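Local atomic coordinates of ATP-dependent zinc metalloprotease FtsH (Thermotoga maritima, PDB entry 4M8A), a protein that probably acts as a processive, ATP-dependent zinc metallopeptidase on cytoplasmic and membrane proteins, and is represented by its periplasmic domain. Residues B[15-25]-B[34-42]. Residues are numbered along the deposited sequence; the frame is centred on the assembly and turned at random. Where two conformers were deposited one is given.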
loop_
_atom_site.group_PDB
_atom_site.type_symbol
_atom_site.label_atom_id
_atom_site.label_comp_id
_atom_site.label_asym_id
_atom_site.label_seq_id
_atom_site.Cartn_x
_atom_site.Cartn_y
_atom_site.Cartn_z
ATOM N N MET B 15 -16.355 2.457 -3.718
ATOM C CA MET B 15 -16.520 2.186 -2.289
ATOM C C MET B 15 -15.220 1.769 -1.621
ATOM O O MET B 15 -14.925 2.177 -0.493
ATOM C CB MET B 15 -17.587 1.117 -2.071
ATOM C CG MET B 15 -18.965 1.643 -2.313
ATOM S SD MET B 15 -20.185 0.342 -2.209
ATOM C CE MET B 15 -19.816 -0.337 -0.607
ATOM N N VAL B 16 -14.445 0.954 -2.320
ATOM C CA VAL B 16 -13.142 0.554 -1.819
ATOM C C VAL B 16 -12.226 1.773 -1.654
ATOM O O VAL B 16 -11.544 1.917 -0.628
ATOM C CB VAL B 16 -12.509 -0.511 -2.737
ATOM C CG1 VAL B 16 -11.073 -0.802 -2.317
ATOM C CG2 VAL B 16 -13.346 -1.784 -2.709
ATOM N N GLU B 17 -12.244 2.666 -2.643
ATOM C CA GLU B 17 -11.327 3.805 -2.688
ATOM C C GLU B 17 -11.715 4.949 -1.767
ATOM O O GLU B 17 -10.888 5.823 -1.492
ATOM C CB GLU B 17 -11.206 4.343 -4.117
ATOM C CG GLU B 17 -10.631 3.360 -5.101
ATOM C CD GLU B 17 -10.497 3.937 -6.502
ATOM O OE1 GLU B 17 -11.173 4.946 -6.821
ATOM O OE2 GLU B 17 -9.709 3.379 -7.292
ATOM N N ASP B 18 -12.966 4.955 -1.314
ATOM C CA ASP B 18 -13.459 6.000 -0.421
ATOM C C ASP B 18 -12.525 6.154 0.785
ATOM O O ASP B 18 -12.188 5.171 1.430
ATOM C CB ASP B 18 -14.878 5.651 0.037
ATOM C CG ASP B 18 -15.644 6.854 0.545
ATOM O OD1 ASP B 18 -15.028 7.719 1.201
ATOM O OD2 ASP B 18 -16.864 6.930 0.291
ATOM N N GLU B 19 -12.088 7.379 1.070
ATOM C CA GLU B 19 -11.147 7.612 2.171
ATOM C C GLU B 19 -11.731 7.216 3.525
ATOM O O GLU B 19 -10.999 6.930 4.476
ATOM C CB GLU B 19 -10.665 9.072 2.191
ATOM C CG GLU B 19 -11.731 10.102 2.555
ATOM C CD GLU B 19 -11.261 11.536 2.342
ATOM O OE1 GLU B 19 -11.120 11.954 1.171
ATOM O OE2 GLU B 19 -11.029 12.246 3.345
ATOM N N ARG B 20 -13.054 7.216 3.610
ATOM C CA ARG B 20 -13.733 6.704 4.783
ATOM C C ARG B 20 -14.380 5.401 4.380
ATOM O O ARG B 20 -15.577 5.217 4.616
ATOM C CB ARG B 20 -14.808 7.685 5.264
ATOM C CG ARG B 20 -15.620 8.335 4.142
ATOM C CD ARG B 20 -17.121 8.328 4.433
ATOM N NE ARG B 20 -17.907 8.852 3.316
ATOM C CZ ARG B 20 -18.677 8.107 2.526
ATOM N NH1 ARG B 20 -18.776 6.801 2.729
ATOM N NH2 ARG B 20 -19.357 8.671 1.534
ATOM N N SER B 21 -13.612 4.504 3.757
ATOM C CA SER B 21 -14.241 3.337 3.128
ATOM C C SER B 21 -15.072 2.530 4.092
ATOM O O SER B 21 -14.646 2.173 5.197
ATOM C CB SER B 21 -13.286 2.414 2.368
ATOM O OG SER B 21 -14.013 1.294 1.865
ATOM N N VAL B 22 -16.286 2.247 3.651
ATOM C CA VAL B 22 -17.262 1.577 4.467
ATOM C C VAL B 22 -17.160 0.071 4.230
ATOM O O VAL B 22 -17.881 -0.694 4.844
ATOM C CB VAL B 22 -18.688 2.099 4.131
ATOM C CG1 VAL B 22 -19.119 1.623 2.748
ATOM C CG2 VAL B 22 -19.705 1.692 5.201
ATOM N N VAL B 23 -16.239 -0.368 3.368
ATOM C CA VAL B 23 -16.169 -1.804 3.040
ATOM C C VAL B 23 -15.484 -2.629 4.132
ATOM O O VAL B 23 -14.325 -2.370 4.494
ATOM C CB VAL B 23 -15.497 -2.101 1.678
ATOM C CG1 VAL B 23 -15.500 -3.608 1.397
ATOM C CG2 VAL B 23 -16.201 -1.340 0.550
ATOM N N SER B 24 -16.193 -3.636 4.644
ATOM C CA SER B 24 -15.618 -4.498 5.677
ATOM C C SER B 24 -15.127 -5.828 5.132
ATOM O O SER B 24 -14.119 -6.351 5.600
ATOM C CB SER B 24 -16.613 -4.737 6.808
ATOM O OG SER B 24 -17.841 -5.196 6.300
ATOM N N GLU B 25 -15.830 -6.381 4.149
ATOM C CA GLU B 25 -15.508 -7.722 3.678
ATOM C C GLU B 25 -15.890 -7.866 2.218
ATOM O O GLU B 25 -16.917 -7.337 1.779
ATOM C CB GLU B 25 -16.224 -8.814 4.511
ATOM C CG GLU B 25 -15.881 -10.233 4.035
ATOM C CD GLU B 25 -16.408 -11.315 4.937
ATOM O OE1 GLU B 25 -17.287 -11.011 5.760
ATOM O OE2 GLU B 25 -15.941 -12.472 4.814
ATOM N N LEU B 34 -18.995 -11.195 -6.494
ATOM C CA LEU B 34 -18.419 -10.724 -5.254
ATOM C C LEU B 34 -19.543 -10.315 -4.339
ATOM O O LEU B 34 -20.439 -9.586 -4.741
ATOM C CB LEU B 34 -17.542 -9.488 -5.487
ATOM C CG LEU B 34 -16.534 -9.509 -6.631
ATOM C CD1 LEU B 34 -15.810 -8.183 -6.696
ATOM C CD2 LEU B 34 -15.552 -10.657 -6.484
ATOM N N ARG B 35 -19.520 -10.790 -3.102
ATOM C CA ARG B 35 -20.451 -10.279 -2.116
ATOM C C ARG B 35 -19.690 -9.308 -1.242
ATOM O O ARG B 35 -18.651 -9.646 -0.660
ATOM C CB ARG B 35 -21.051 -11.406 -1.289
ATOM C CG ARG B 35 -22.095 -12.209 -2.028
ATOM C CD ARG B 35 -22.895 -13.017 -1.046
ATOM N NE ARG B 35 -22.515 -14.419 -1.075
ATOM C CZ ARG B 35 -21.760 -15.012 -0.160
ATOM N NH1 ARG B 35 -21.289 -14.330 0.884
ATOM N NH2 ARG B 35 -21.489 -16.297 -0.291
ATOM N N VAL B 36 -20.203 -8.091 -1.179
ATOM C CA VAL B 36 -19.499 -6.981 -0.555
ATOM C C VAL B 36 -20.273 -6.505 0.677
ATOM O O VAL B 36 -21.420 -6.091 0.584
ATOM C CB VAL B 36 -19.328 -5.823 -1.552
ATOM C CG1 VAL B 36 -18.593 -4.654 -0.910
ATOM C CG2 VAL B 36 -18.611 -6.311 -2.814
ATOM N N TYR B 37 -19.634 -6.588 1.830
ATOM C CA TYR B 37 -20.248 -6.217 3.094
ATOM C C TYR B 37 -19.697 -4.884 3.569
ATOM O O TYR B 37 -18.504 -4.628 3.461
ATOM C CB TYR B 37 -19.972 -7.293 4.148
ATOM C CG TYR B 37 -20.556 -8.640 3.814
ATOM C CD1 TYR B 37 -19.895 -9.526 2.953
ATOM C CD2 TYR B 37 -21.773 -9.039 4.357
ATOM C CE1 TYR B 37 -20.440 -10.767 2.651
ATOM C CE2 TYR B 37 -22.322 -10.273 4.062
ATOM C CZ TYR B 37 -21.658 -11.132 3.203
ATOM O OH TYR B 37 -22.221 -12.362 2.898
ATOM N N THR B 38 -20.567 -4.054 4.119
ATOM C CA THR B 38 -20.172 -2.753 4.616
ATOM C C THR B 38 -20.217 -2.692 6.134
ATOM O O THR B 38 -20.926 -3.469 6.791
ATOM C CB THR B 38 -21.061 -1.638 4.068
ATOM O OG1 THR B 38 -22.408 -1.856 4.500
ATOM C CG2 THR B 38 -21.009 -1.605 2.559
ATOM N N LYS B 39 -19.468 -1.745 6.687
ATOM C CA LYS B 39 -19.406 -1.567 8.130
ATOM C C LYS B 39 -20.742 -1.144 8.710
ATOM O O LYS B 39 -20.986 -1.355 9.901
ATOM C CB LYS B 39 -18.324 -0.552 8.492
ATOM C CG LYS B 39 -16.931 -1.018 8.099
ATOM C CD LYS B 39 -15.843 -0.069 8.575
ATOM C CE LYS B 39 -14.475 -0.560 8.104
ATOM N NZ LYS B 39 -13.385 0.411 8.423
ATOM N N ASP B 40 -21.601 -0.545 7.882
ATOM C CA ASP B 40 -22.933 -0.147 8.335
ATOM C C ASP B 40 -23.998 -1.240 8.189
ATOM O O ASP B 40 -25.190 -0.982 8.388
ATOM C CB ASP B 40 -23.388 1.173 7.692
ATOM C CG ASP B 40 -23.578 1.090 6.182
ATOM O OD1 ASP B 40 -23.467 0.001 5.580
ATOM O OD2 ASP B 40 -23.868 2.151 5.586
ATOM N N GLY B 41 -23.568 -2.449 7.845
ATOM C CA GLY B 41 -24.442 -3.608 7.872
ATOM C C GLY B 41 -25.299 -3.797 6.640
ATOM O O GLY B 41 -26.441 -4.219 6.742
ATOM N N ARG B 42 -24.755 -3.451 5.482
ATOM C CA ARG B 42 -25.386 -3.771 4.210
ATOM C C ARG B 42 -24.540 -4.780 3.446
ATOM O O ARG B 42 -23.346 -4.970 3.716
ATOM C CB ARG B 42 -25.602 -2.517 3.359
ATOM C CG ARG B 42 -26.666 -1.568 3.908
ATOM C CD ARG B 42 -27.110 -0.552 2.858
ATOM N NE ARG B 42 -27.804 -1.178 1.729
ATOM C CZ ARG B 42 -28.178 -0.533 0.624
ATOM N NH1 ARG B 42 -27.919 0.762 0.486
ATOM N NH2 ARG B 42 -28.804 -1.184 -0.349
#
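Ser24 and Glu25 both turn their backbone N-H groups to one carbonyl, that of Tyr37, and this doubled pairing shifts the register by one residue between Val23–Thr38 and Glu25–Tyr37. The bond from Ser24 N to Tyr37 O is 2.8 Å long; that from Glu25 N to the same oxygen is longer, 3.3 Å, and both donors arrive from one face of the carbonyl plane. Tyr37 N answers with an almost straight bond to Glu25 O (2.8 Å, 174° at the hydrogen). Beyond the bulge, Lys39 N reaches Val22 O at 2.6 Å, closing the hairpin's open end.

Apolar contacts gather around Thr38. Its methyl CG2, set beside the backbone N, is the branch presented to both neighbours: it receives Met15 CE at 3.6 Å, with the two side chains crossing at about a right angle, and also meets Val22 CG1 at 3.7 Å. The bend of the methionine chain at chi3 (54°) carries CE to this methyl from helix 9-17. Nearby, Val23 CG1 packs on Val36 CG1 (4.0 Å), and Phe12 of the same helix also touches the Val36 side chain. A serine in place of Thr38 would probably leave Met15 CE and Val22 CG1 facing a gap where CG2 had joined them.

On the sheet face bearing Glu25 and Tyr37, the two side chains run side by side, the glutamate CB 4.1 Å from ring atom CD1, while Glu25 OE2 is hydrogen-bonded to Ser69 OG on strand 67-71. Two bulge residues facing one partner define a classic beta bulge, here in the central hairpin of the FtsH periplasmic domain's helix-backed mixed sheet.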